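Local coordinates for protein exodeoxyribonuclease III (Archaeoglobus fulgidus, PDB 2VOA) that probably cleaves DNA at abasic sites as a metal-dependent AP endonuclease and, as in its family, may also degrade double-stranded DNA from 3' ends, at residues P28-T36 / I96-Y105; V56-V66 / K86-A94. The protein carries 1 engineered substitution. All coordinates share one frame; numbering follows the deposited sequence.

How the contacts relate
Both contacts join the two mixed beta-sheets of the DNase I-like sandwich, and their centres lie about 12 Å apart. Contact 1 packs strand 30-34 of one sheet against strand 99-105 of the other; contact 2 sets the hairpin of strands 54-60 and 63-70 against strand 91-96 and the loop before it. In sequence, contact 2 falls wholly between the two segments of contact 1. The contacts share neighbours in each layer, for 30-34 lies beside 63-70 and 91-96 runs antiparallel to 99-105. D100 and R93 form a salt bridge between them, and N64 packs on Y105. Together they carry the sandwich interior to its DNA-binding edge, where the predicted catalytic residues gather.

Contact 1 of 2, residues P28-T36 / I96-Y105; sequences PDILCMQET and IAGIDVINTY
I30 lays CG1 on I96 CG2 at 3.8 Å and pushes its terminal CD1 toward V101 CG2, the side chains of I30 and V101 running past each other in opposite directions. C32 SG, anti to its carbonyl carbon, meets the other branch of V101, CG1, at 3.7 Å.

Hydrogen bonds take over at N103, whose buried amide serves both as donor and as acceptor. Its ND2 gives a hydrogen bond to M33 O (3.0 Å), reaching the carbonyl from above its plane. Its OD1 accepts from Q34 NE2 at 2.8 Å through a nearly straight N-H...O of 171°. The two amides stand almost perpendicular, 87° apart, and a bend in the Q34 chain at chi2 turns NE2 to N103 OD1, which lies in the Q34 amide plane. Q34 NE2 also bonds to T6 OG1, and N103 OD1 and T6 OG1 together would help fix the rotation of the Q34 amide.

At the far end the Y105 ring packs on the E35 side chain. E35 CG sits over one face of the ring in a CH-pi contact, 3.7 Å from the Y105 centroid, while the carboxylate lies nearly parallel to the ring. The E35 carboxylate is held by N8 through OE1.

This is the face-to-face packing of a DNase I-like beta-sandwich, its two strands crossing at -21° and leading to E35, a predicted magnesium ligand, and Y105, a predicted active-site residue.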
loop_
_atom_site.group_PDB
_atom_site.type_symbol
_atom_site.label_atom_id
_atom_site.label_comp_id
_atom_site.label_asym_id
_atom_site.label_seq_id
_atom_site.Cartn_x
_atom_site.Cartn_y
_atom_site.Cartn_z
ATOM N N PRO A 28 -8.530 -18.188 -18.163
ATOM C CA PRO A 28 -9.623 -19.110 -17.839
ATOM C C PRO A 28 -10.894 -18.669 -18.549
ATOM O O PRO A 28 -11.067 -17.472 -18.825
ATOM C CB PRO A 28 -9.791 -18.944 -16.318
ATOM C CG PRO A 28 -9.309 -17.503 -16.040
ATOM C CD PRO A 28 -8.130 -17.370 -16.990
ATOM N N ASP A 29 -11.788 -19.612 -18.830
ATOM C CA ASP A 29 -13.124 -19.253 -19.293
ATOM C C ASP A 29 -13.982 -18.534 -18.248
ATOM O O ASP A 29 -14.759 -17.621 -18.571
ATOM C CB ASP A 29 -13.807 -20.516 -19.828
ATOM C CG ASP A 29 -13.029 -21.108 -20.994
ATOM O OD1 ASP A 29 -12.236 -22.049 -20.759
ATOM O OD2 ASP A 29 -13.158 -20.596 -22.141
ATOM N N ILE A 30 -13.833 -18.949 -16.998
ATOM C CA ILE A 30 -14.643 -18.427 -15.897
ATOM C C ILE A 30 -13.704 -18.297 -14.687
ATOM O O ILE A 30 -12.968 -19.253 -14.385
ATOM C CB ILE A 30 -15.781 -19.436 -15.547
ATOM C CG1 ILE A 30 -16.772 -19.541 -16.706
ATOM C CG2 ILE A 30 -16.494 -18.996 -14.282
ATOM C CD1 ILE A 30 -17.680 -20.731 -16.673
ATOM N N LEU A 31 -13.699 -17.127 -14.025
ATOM C CA LEU A 31 -12.996 -16.959 -12.725
ATOM C C LEU A 31 -13.991 -16.450 -11.702
ATOM O O LEU A 31 -14.496 -15.315 -11.839
ATOM C CB LEU A 31 -11.831 -15.959 -12.832
ATOM C CG LEU A 31 -11.199 -15.594 -11.477
ATOM C CD1 LEU A 31 -10.470 -16.775 -10.860
ATOM C CD2 LEU A 31 -10.263 -14.377 -11.602
ATOM N N CYS A 32 -14.270 -17.287 -10.696
ATOM C CA CYS A 32 -15.081 -16.875 -9.534
ATOM C C CYS A 32 -14.192 -16.209 -8.490
ATOM O O CYS A 32 -13.132 -16.740 -8.166
ATOM C CB CYS A 32 -15.789 -18.071 -8.901
ATOM S SG CYS A 32 -16.950 -18.804 -10.039
ATOM N N MET A 33 -14.626 -15.085 -7.941
ATOM C CA MET A 33 -13.827 -14.410 -6.928
ATOM C C MET A 33 -14.639 -14.207 -5.658
ATOM O O MET A 33 -15.849 -14.002 -5.731
ATOM C CB MET A 33 -13.378 -13.033 -7.451
ATOM C CG MET A 33 -12.384 -13.112 -8.579
ATOM S SD MET A 33 -12.234 -11.542 -9.461
ATOM C CE MET A 33 -13.531 -11.736 -10.704
ATOM N N GLN A 34 -13.973 -14.272 -4.504
ATOM C CA GLN A 34 -14.609 -13.983 -3.214
ATOM C C GLN A 34 -13.825 -12.951 -2.434
ATOM O O GLN A 34 -12.629 -12.730 -2.694
ATOM C CB GLN A 34 -14.739 -15.252 -2.377
ATOM C CG GLN A 34 -15.395 -16.416 -3.131
ATOM C CD GLN A 34 -14.417 -17.124 -4.000
ATOM O OE1 GLN A 34 -13.222 -17.220 -3.661
ATOM N NE2 GLN A 34 -14.889 -17.607 -5.134
ATOM N N GLU A 35 -14.482 -12.384 -1.423
ATOM C CA GLU A 35 -13.925 -11.278 -0.632
ATOM C C GLU A 35 -13.384 -10.140 -1.497
ATOM O O GLU A 35 -12.264 -9.662 -1.326
ATOM C CB GLU A 35 -12.905 -11.789 0.412
ATOM C CG GLU A 35 -13.628 -12.435 1.568
ATOM C CD GLU A 35 -12.783 -12.575 2.821
ATOM O OE1 GLU A 35 -11.997 -13.542 2.902
ATOM O OE2 GLU A 35 -12.955 -11.746 3.757
ATOM N N THR A 36 -14.205 -9.732 -2.465
ATOM C CA THR A 36 -13.934 -8.538 -3.280
ATOM C C THR A 36 -13.929 -7.259 -2.443
ATOM O O THR A 36 -13.246 -6.276 -2.798
ATOM C CB THR A 36 -14.943 -8.391 -4.449
ATOM O OG1 THR A 36 -16.267 -8.326 -3.921
ATOM C CG2 THR A 36 -14.861 -9.599 -5.392
ATOM N N ILE A 96 -23.070 -19.149 -17.700
ATOM C CA ILE A 96 -21.925 -18.612 -18.451
ATOM C C ILE A 96 -21.410 -19.681 -19.397
ATOM O O ILE A 96 -21.013 -20.764 -18.937
ATOM C CB ILE A 96 -20.784 -18.176 -17.498
ATOM C CG1 ILE A 96 -21.318 -17.122 -16.522
ATOM C CG2 ILE A 96 -19.602 -17.627 -18.274
ATOM C CD1 ILE A 96 -20.382 -16.766 -15.384
ATOM N N ALA A 97 -21.435 -19.365 -20.697
ATOM C CA ALA A 97 -20.963 -20.311 -21.734
ATOM C C ALA A 97 -21.612 -21.698 -21.535
ATOM O O ALA A 97 -20.952 -22.731 -21.634
ATOM C CB ALA A 97 -19.433 -20.415 -21.682
ATOM N N GLY A 98 -22.901 -21.705 -21.221
ATOM C CA GLY A 98 -23.646 -22.948 -21.072
ATOM C C GLY A 98 -23.492 -23.645 -19.721
ATOM O O GLY A 98 -24.123 -24.669 -19.513
ATOM N N ILE A 99 -22.679 -23.088 -18.817
ATOM C CA ILE A 99 -22.409 -23.675 -17.475
ATOM C C ILE A 99 -23.205 -22.926 -16.403
ATOM O O ILE A 99 -23.149 -21.697 -16.340
ATOM C CB ILE A 99 -20.879 -23.585 -17.092
ATOM C CG1 ILE A 99 -19.982 -24.050 -18.264
ATOM C CG2 ILE A 99 -20.583 -24.405 -15.806
ATOM C CD1 ILE A 99 -20.186 -25.541 -18.605
ATOM N N ASP A 100 -23.935 -23.657 -15.558
ATOM C CA ASP A 100 -24.635 -23.042 -14.418
ATOM C C ASP A 100 -23.586 -22.859 -13.334
ATOM O O ASP A 100 -23.070 -23.855 -12.805
ATOM C CB ASP A 100 -25.745 -23.974 -13.936
ATOM C CG ASP A 100 -26.541 -23.422 -12.744
ATOM O OD1 ASP A 100 -27.334 -24.212 -12.178
ATOM O OD2 ASP A 100 -26.375 -22.250 -12.338
ATOM N N VAL A 101 -23.230 -21.607 -13.048
ATOM C CA VAL A 101 -22.138 -21.305 -12.099
ATOM C C VAL A 101 -22.676 -20.700 -10.824
ATOM O O VAL A 101 -23.366 -19.685 -10.863
ATOM C CB VAL A 101 -21.111 -20.307 -12.700
ATOM C CG1 VAL A 101 -19.983 -20.016 -11.684
ATOM C CG2 VAL A 101 -20.506 -20.877 -13.996
ATOM N N ILE A 102 -22.344 -21.323 -9.699
ATOM C CA ILE A 102 -22.769 -20.804 -8.377
ATOM C C ILE A 102 -21.503 -20.499 -7.564
ATOM O O ILE A 102 -20.746 -21.401 -7.264
ATOM C CB ILE A 102 -23.653 -21.810 -7.588
ATOM C CG1 ILE A 102 -24.768 -22.408 -8.458
ATOM C CG2 ILE A 102 -24.213 -21.135 -6.325
ATOM C CD1 ILE A 102 -24.491 -23.846 -8.951
ATOM N N ASN A 103 -21.301 -19.228 -7.207
ATOM C CA ASN A 103 -20.088 -18.782 -6.516
ATOM C C ASN A 103 -20.455 -18.327 -5.108
ATOM O O ASN A 103 -21.197 -17.370 -4.942
ATOM C CB ASN A 103 -19.460 -17.622 -7.286
ATOM C CG ASN A 103 -18.266 -16.990 -6.564
ATOM O OD1 ASN A 103 -17.659 -17.588 -5.660
ATOM N ND2 ASN A 103 -17.874 -15.778 -7.044
ATOM N N THR A 104 -19.955 -19.042 -4.099
ATOM C CA THR A 104 -20.297 -18.759 -2.701
ATOM C C THR A 104 -19.080 -18.353 -1.867
ATOM O O THR A 104 -17.965 -18.922 -2.020
ATOM C CB THR A 104 -20.944 -19.992 -1.978
ATOM O OG1 THR A 104 -20.028 -21.083 -2.024
ATOM C CG2 THR A 104 -22.247 -20.421 -2.639
ATOM N N TYR A 105 -19.315 -17.412 -0.953
ATOM C CA TYR A 105 -18.373 -17.095 0.089
ATOM C C TYR A 105 -19.086 -17.421 1.402
ATOM O O TYR A 105 -19.886 -16.623 1.914
ATOM C CB TYR A 105 -17.919 -15.616 0.018
ATOM C CG TYR A 105 -17.058 -15.226 1.178
ATOM C CD1 TYR A 105 -15.951 -16.013 1.541
ATOM C CD2 TYR A 105 -17.354 -14.089 1.952
ATOM C CE1 TYR A 105 -15.161 -15.689 2.634
ATOM C CE2 TYR A 105 -16.572 -13.741 3.049
ATOM C CZ TYR A 105 -15.486 -14.553 3.396
ATOM O OH TYR A 105 -14.713 -14.229 4.484
#

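Contact 2 of 2, residues V56-V66 / K86-A94; sequences VFSGSKGRNGV and KDEDRLIRA. With nucleotides of chain C.
D89 OD2 is gripped by N64 ND2 and by an ordered water. The N64 ND2 to D89 OD2 hydrogen bond is 2.9 Å long and runs in the N64 amide plane, but it meets the carboxylate from above, the two planes being 89° apart. The water gives one hydrogen to D89 OD2 and another to R63 O while accepting from S60 N, tying the carboxylate to both arms of the hairpin. R63 NH2 lies 4.2 Å from D89 OD2, with the oxygen over a guanidinium face, consistent with an attraction of charge, with no N-H directed at the oxygen.

The E88-D89 backbone is held at two points. G65 N donates to D89 O in the carbonyl plane at 2.7 Å, and S58 OG, placed anti to its own N (chi1 -172°), reaches E88 O at 2.7 Å from above the carbonyl plane.

Along the strands, I92 packs in two directions: CG2 touches V66 CG2 at 3.5 Å, and CD1 reaches V56 CG2 at 3.7 Å.

The hairpin tip lies at the DNA, where K61 NZ makes a weak hydrogen bond to O3' of DT5 of chain C and G62 CA lies near DG4 of chain C. Strand 99-105 flanks the contact, with R90 NH1 bonded to Y105 O; F79 of strand 77-79 touches I92, and R90 packs on W123 of helix 115-134.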
loop_
_atom_site.group_PDB
_atom_site.type_symbol
_atom_site.label_atom_id
_atom_site.label_comp_id
_atom_site.label_asym_id
_atom_site.label_seq_id
_atom_site.Cartn_x
_atom_site.Cartn_y
_atom_site.Cartn_z
ATOM N N VAL A 56 -19.400 -9.830 -13.602
ATOM C CA VAL A 56 -20.599 -9.549 -12.791
ATOM C C VAL A 56 -20.258 -9.595 -11.294
ATOM O O VAL A 56 -19.327 -10.299 -10.885
ATOM C CB VAL A 56 -21.790 -10.474 -13.175
ATOM C CG1 VAL A 56 -22.223 -10.206 -14.633
ATOM C CG2 VAL A 56 -21.454 -11.935 -13.025
ATOM N N PHE A 57 -20.977 -8.811 -10.488
ATOM C CA PHE A 57 -20.530 -8.617 -9.109
ATOM C C PHE A 57 -21.635 -8.260 -8.149
ATOM O O PHE A 57 -22.622 -7.617 -8.521
ATOM C CB PHE A 57 -19.417 -7.565 -9.062
ATOM C CG PHE A 57 -19.684 -6.367 -9.943
ATOM C CD1 PHE A 57 -20.414 -5.272 -9.456
ATOM C CD2 PHE A 57 -19.240 -6.351 -11.274
ATOM C CE1 PHE A 57 -20.667 -4.169 -10.273
ATOM C CE2 PHE A 57 -19.500 -5.238 -12.099
ATOM C CZ PHE A 57 -20.211 -4.153 -11.588
ATOM N N SER A 58 -21.449 -8.678 -6.896
ATOM C CA SER A 58 -22.426 -8.416 -5.848
ATOM C C SER A 58 -21.659 -8.238 -4.557
ATOM O O SER A 58 -21.032 -9.177 -4.073
ATOM C CB SER A 58 -23.403 -9.592 -5.694
ATOM O OG SER A 58 -24.466 -9.244 -4.807
ATOM N N GLY A 59 -21.717 -7.037 -4.003
ATOM C CA GLY A 59 -21.004 -6.752 -2.780
ATOM C C GLY A 59 -21.483 -5.471 -2.146
ATOM O O GLY A 59 -22.091 -4.615 -2.810
ATOM N N SER A 60 -21.215 -5.338 -0.855
ATOM C CA SER A 60 -21.429 -4.073 -0.166
ATOM C C SER A 60 -20.119 -3.517 0.384
ATOM O O SER A 60 -19.062 -4.127 0.257
ATOM C CB SER A 60 -22.488 -4.195 0.937
ATOM O OG SER A 60 -23.797 -4.055 0.402
ATOM N N LYS A 61 -20.202 -2.334 0.988
ATOM C CA LYS A 61 -19.017 -1.669 1.492
ATOM C C LYS A 61 -18.185 -2.517 2.454
ATOM O O LYS A 61 -18.700 -3.063 3.436
ATOM C CB LYS A 61 -19.393 -0.357 2.190
ATOM C CG LYS A 61 -18.174 0.458 2.593
ATOM C CD LYS A 61 -18.551 1.782 3.235
ATOM C CE LYS A 61 -19.401 1.586 4.483
ATOM N NZ LYS A 61 -18.756 0.717 5.516
ATOM N N GLY A 62 -16.900 -2.638 2.143
ATOM C CA GLY A 62 -15.910 -3.081 3.115
ATOM C C GLY A 62 -15.672 -4.552 3.386
ATOM O O GLY A 62 -14.591 -4.911 3.844
ATOM N N ARG A 63 -16.651 -5.413 3.104
ATOM C CA ARG A 63 -16.579 -6.808 3.563
ATOM C C ARG A 63 -17.300 -7.737 2.608
ATOM O O ARG A 63 -18.130 -7.283 1.807
ATOM C CB ARG A 63 -17.218 -6.950 4.946
ATOM C CG ARG A 63 -18.627 -6.369 5.023
ATOM C CD ARG A 63 -19.230 -6.438 6.431
ATOM N NE ARG A 63 -20.387 -7.337 6.486
ATOM C CZ ARG A 63 -21.661 -6.940 6.492
ATOM N NH1 ARG A 63 -21.972 -5.643 6.460
ATOM N NH2 ARG A 63 -22.634 -7.850 6.538
ATOM N N ASN A 64 -17.011 -9.033 2.727
ATOM C CA ASN A 64 -17.612 -10.039 1.862
ATOM C C ASN A 64 -17.442 -9.658 0.396
ATOM O O ASN A 64 -16.387 -9.118 0.047
ATOM C CB ASN A 64 -19.085 -10.246 2.233
ATOM C CG ASN A 64 -19.257 -10.590 3.700
ATOM O OD1 ASN A 64 -18.400 -11.263 4.291
ATOM N ND2 ASN A 64 -20.366 -10.159 4.287
ATOM N N GLY A 65 -18.439 -9.949 -0.449
ATOM C CA GLY A 65 -18.396 -9.520 -1.862
ATOM C C GLY A 65 -17.932 -10.685 -2.748
ATOM O O GLY A 65 -16.934 -11.369 -2.458
ATOM N N VAL A 66 -18.668 -10.917 -3.825
ATOM C CA VAL A 66 -18.364 -12.009 -4.766
ATOM C C VAL A 66 -18.490 -11.468 -6.205
ATOM O O VAL A 66 -19.215 -10.510 -6.452
ATOM C CB VAL A 66 -19.338 -13.210 -4.574
ATOM C CG1 VAL A 66 -19.023 -13.991 -3.283
ATOM C CG2 VAL A 66 -20.819 -12.770 -4.603
ATOM N N LYS A 86 -30.823 -12.936 2.691
ATOM C CA LYS A 86 -30.401 -13.377 1.362
ATOM C C LYS A 86 -28.893 -13.426 1.189
ATOM O O LYS A 86 -28.402 -14.264 0.433
ATOM C CB LYS A 86 -31.001 -12.498 0.265
ATOM C CG LYS A 86 -32.471 -12.781 -0.064
ATOM C CD LYS A 86 -32.939 -11.984 -1.316
ATOM C CE LYS A 86 -32.072 -12.169 -2.579
ATOM N NZ LYS A 86 -32.016 -13.582 -3.157
ATOM N N ASP A 87 -28.181 -12.527 1.875
ATOM C CA ASP A 87 -26.727 -12.418 1.783
ATOM C C ASP A 87 -26.262 -12.333 0.326
ATOM O O ASP A 87 -25.469 -13.156 -0.158
ATOM C CB ASP A 87 -26.025 -13.573 2.506
ATOM C CG ASP A 87 -26.218 -13.522 4.014
ATOM O OD1 ASP A 87 -26.547 -12.444 4.585
ATOM O OD2 ASP A 87 -26.058 -14.581 4.642
ATOM N N GLU A 88 -26.779 -11.314 -0.362
ATOM C CA GLU A 88 -26.367 -11.051 -1.752
ATOM C C GLU A 88 -24.851 -10.918 -1.918
ATOM O O GLU A 88 -24.310 -11.268 -2.977
ATOM C CB GLU A 88 -27.110 -9.820 -2.283
ATOM C CG GLU A 88 -28.580 -10.097 -2.450
ATOM C CD GLU A 88 -29.345 -8.952 -3.087
ATOM O OE1 GLU A 88 -28.921 -7.779 -2.943
ATOM O OE2 GLU A 88 -30.399 -9.231 -3.701
ATOM N N ASP A 89 -24.167 -10.449 -0.875
ATOM C CA ASP A 89 -22.700 -10.280 -0.913
ATOM C C ASP A 89 -21.906 -11.573 -0.697
ATOM O O ASP A 89 -20.672 -11.527 -0.576
ATOM C CB ASP A 89 -22.221 -9.182 0.059
ATOM C CG ASP A 89 -22.487 -9.518 1.549
ATOM O OD1 ASP A 89 -23.099 -10.571 1.859
ATOM O OD2 ASP A 89 -22.109 -8.692 2.421
ATOM N N ARG A 90 -22.608 -12.710 -0.649
ATOM C CA ARG A 90 -21.972 -14.007 -0.460
ATOM C C ARG A 90 -22.320 -15.042 -1.524
ATOM O O ARG A 90 -21.874 -16.181 -1.448
ATOM C CB ARG A 90 -22.354 -14.598 0.913
ATOM C CG ARG A 90 -21.820 -13.809 2.132
ATOM C CD ARG A 90 -22.101 -14.594 3.398
ATOM N NE ARG A 90 -21.526 -13.966 4.589
ATOM C CZ ARG A 90 -20.273 -14.151 5.028
ATOM N NH1 ARG A 90 -19.418 -14.934 4.384
ATOM N NH2 ARG A 90 -19.881 -13.541 6.135
ATOM N N LEU A 91 -23.188 -14.704 -2.471
ATOM C CA LEU A 91 -23.550 -15.714 -3.461
ATOM C C LEU A 91 -23.935 -14.996 -4.731
ATOM O O LEU A 91 -24.812 -14.132 -4.708
ATOM C CB LEU A 91 -24.722 -16.579 -2.964
ATOM C CG LEU A 91 -25.189 -17.795 -3.784
ATOM C CD1 LEU A 91 -26.022 -18.726 -2.934
ATOM C CD2 LEU A 91 -26.010 -17.434 -5.073
ATOM N N ILE A 92 -23.273 -15.371 -5.818
ATOM C CA ILE A 92 -23.627 -14.857 -7.142
ATOM C C ILE A 92 -23.701 -16.045 -8.082
ATOM O O ILE A 92 -22.844 -16.955 -8.026
ATOM C CB ILE A 92 -22.629 -13.745 -7.629
ATOM C CG1 ILE A 92 -23.126 -13.067 -8.921
ATOM C CG2 ILE A 92 -21.181 -14.279 -7.757
ATOM C CD1 ILE A 92 -22.243 -11.918 -9.389
ATOM N N ARG A 93 -24.739 -16.054 -8.916
ATOM C CA ARG A 93 -24.994 -17.172 -9.810
ATOM C C ARG A 93 -25.304 -16.680 -11.214
ATOM O O ARG A 93 -25.959 -15.676 -11.368
ATOM C CB ARG A 93 -26.171 -17.967 -9.287
ATOM C CG ARG A 93 -26.583 -19.142 -10.168
ATOM C CD ARG A 93 -27.496 -20.017 -9.388
ATOM N NE ARG A 93 -27.652 -21.352 -9.959
ATOM C CZ ARG A 93 -28.475 -22.255 -9.441
ATOM N NH1 ARG A 93 -29.168 -21.951 -8.345
ATOM N NH2 ARG A 93 -28.596 -23.454 -9.991
ATOM N N ALA A 94 -24.827 -17.401 -12.218
ATOM C CA ALA A 94 -25.042 -17.013 -13.608
ATOM C C ALA A 94 -24.914 -18.222 -14.502
ATOM O O ALA A 94 -24.223 -19.174 -14.158
ATOM C CB ALA A 94 -24.036 -15.935 -14.030
ATOM P P DT C 5 -13.387 0.554 2.856
ATOM O OP1 DT C 5 -14.530 0.766 1.939
ATOM O OP2 DT C 5 -12.098 1.233 2.657
ATOM O "O5'" DT C 5 -13.871 0.859 4.358
ATOM C "C5'" DT C 5 -15.103 0.391 4.883
ATOM C "C4'" DT C 5 -15.200 0.801 6.347
ATOM O "O4'" DT C 5 -14.101 0.231 7.096
ATOM C "C3'" DT C 5 -15.054 2.299 6.565
ATOM O "O3'" DT C 5 -16.329 2.889 6.419
ATOM C "C2'" DT C 5 -14.594 2.379 8.014
ATOM C "C1'" DT C 5 -13.726 1.136 8.127
ATOM N N1 DT C 5 -12.266 1.408 8.055
ATOM C C2 DT C 5 -11.622 1.829 9.204
ATOM O O2 DT C 5 -12.181 2.008 10.271
ATOM N N3 DT C 5 -10.276 2.030 9.037
ATOM C C4 DT C 5 -9.542 1.852 7.884
ATOM O O4 DT C 5 -8.343 2.078 7.872
ATOM C C5 DT C 5 -10.277 1.414 6.715
ATOM C C7 DT C 5 -9.671 1.429 5.337
ATOM C C6 DT C 5 -11.587 1.220 6.870
ATOM P P DG C 4 -8.283 -2.573 1.102
ATOM O OP1 DG C 4 -8.608 -2.427 -0.333
ATOM O OP2 DG C 4 -7.144 -1.816 1.689
ATOM O "O5'" DG C 4 -9.589 -2.216 1.947
ATOM C "C5'" DG C 4 -10.813 -2.929 1.710
ATOM C "C4'" DG C 4 -11.687 -2.951 2.952
ATOM O "O4'" DG C 4 -11.001 -3.644 4.010
ATOM C "C3'" DG C 4 -12.026 -1.586 3.549
ATOM O "O3'" DG C 4 -13.131 -1.045 2.864
ATOM C "C2'" DG C 4 -12.397 -1.990 4.981
ATOM C "C1'" DG C 4 -11.327 -3.050 5.262
ATOM N N9 DG C 4 -10.119 -2.514 5.913
ATOM C C8 DG C 4 -8.860 -2.343 5.371
ATOM N N7 DG C 4 -7.983 -1.857 6.213
ATOM C C5 DG C 4 -8.701 -1.674 7.411
ATOM C C6 DG C 4 -8.307 -1.168 8.690
ATOM O O6 DG C 4 -7.188 -0.749 9.044
ATOM N N1 DG C 4 -9.357 -1.144 9.620
ATOM C C2 DG C 4 -10.643 -1.586 9.347
ATOM N N2 DG C 4 -11.546 -1.509 10.346
ATOM N N3 DG C 4 -11.019 -2.059 8.155
ATOM C C4 DG C 4 -10.008 -2.088 7.236
HETATM O O HOH W 1 -20.677 -6.557 1.599
#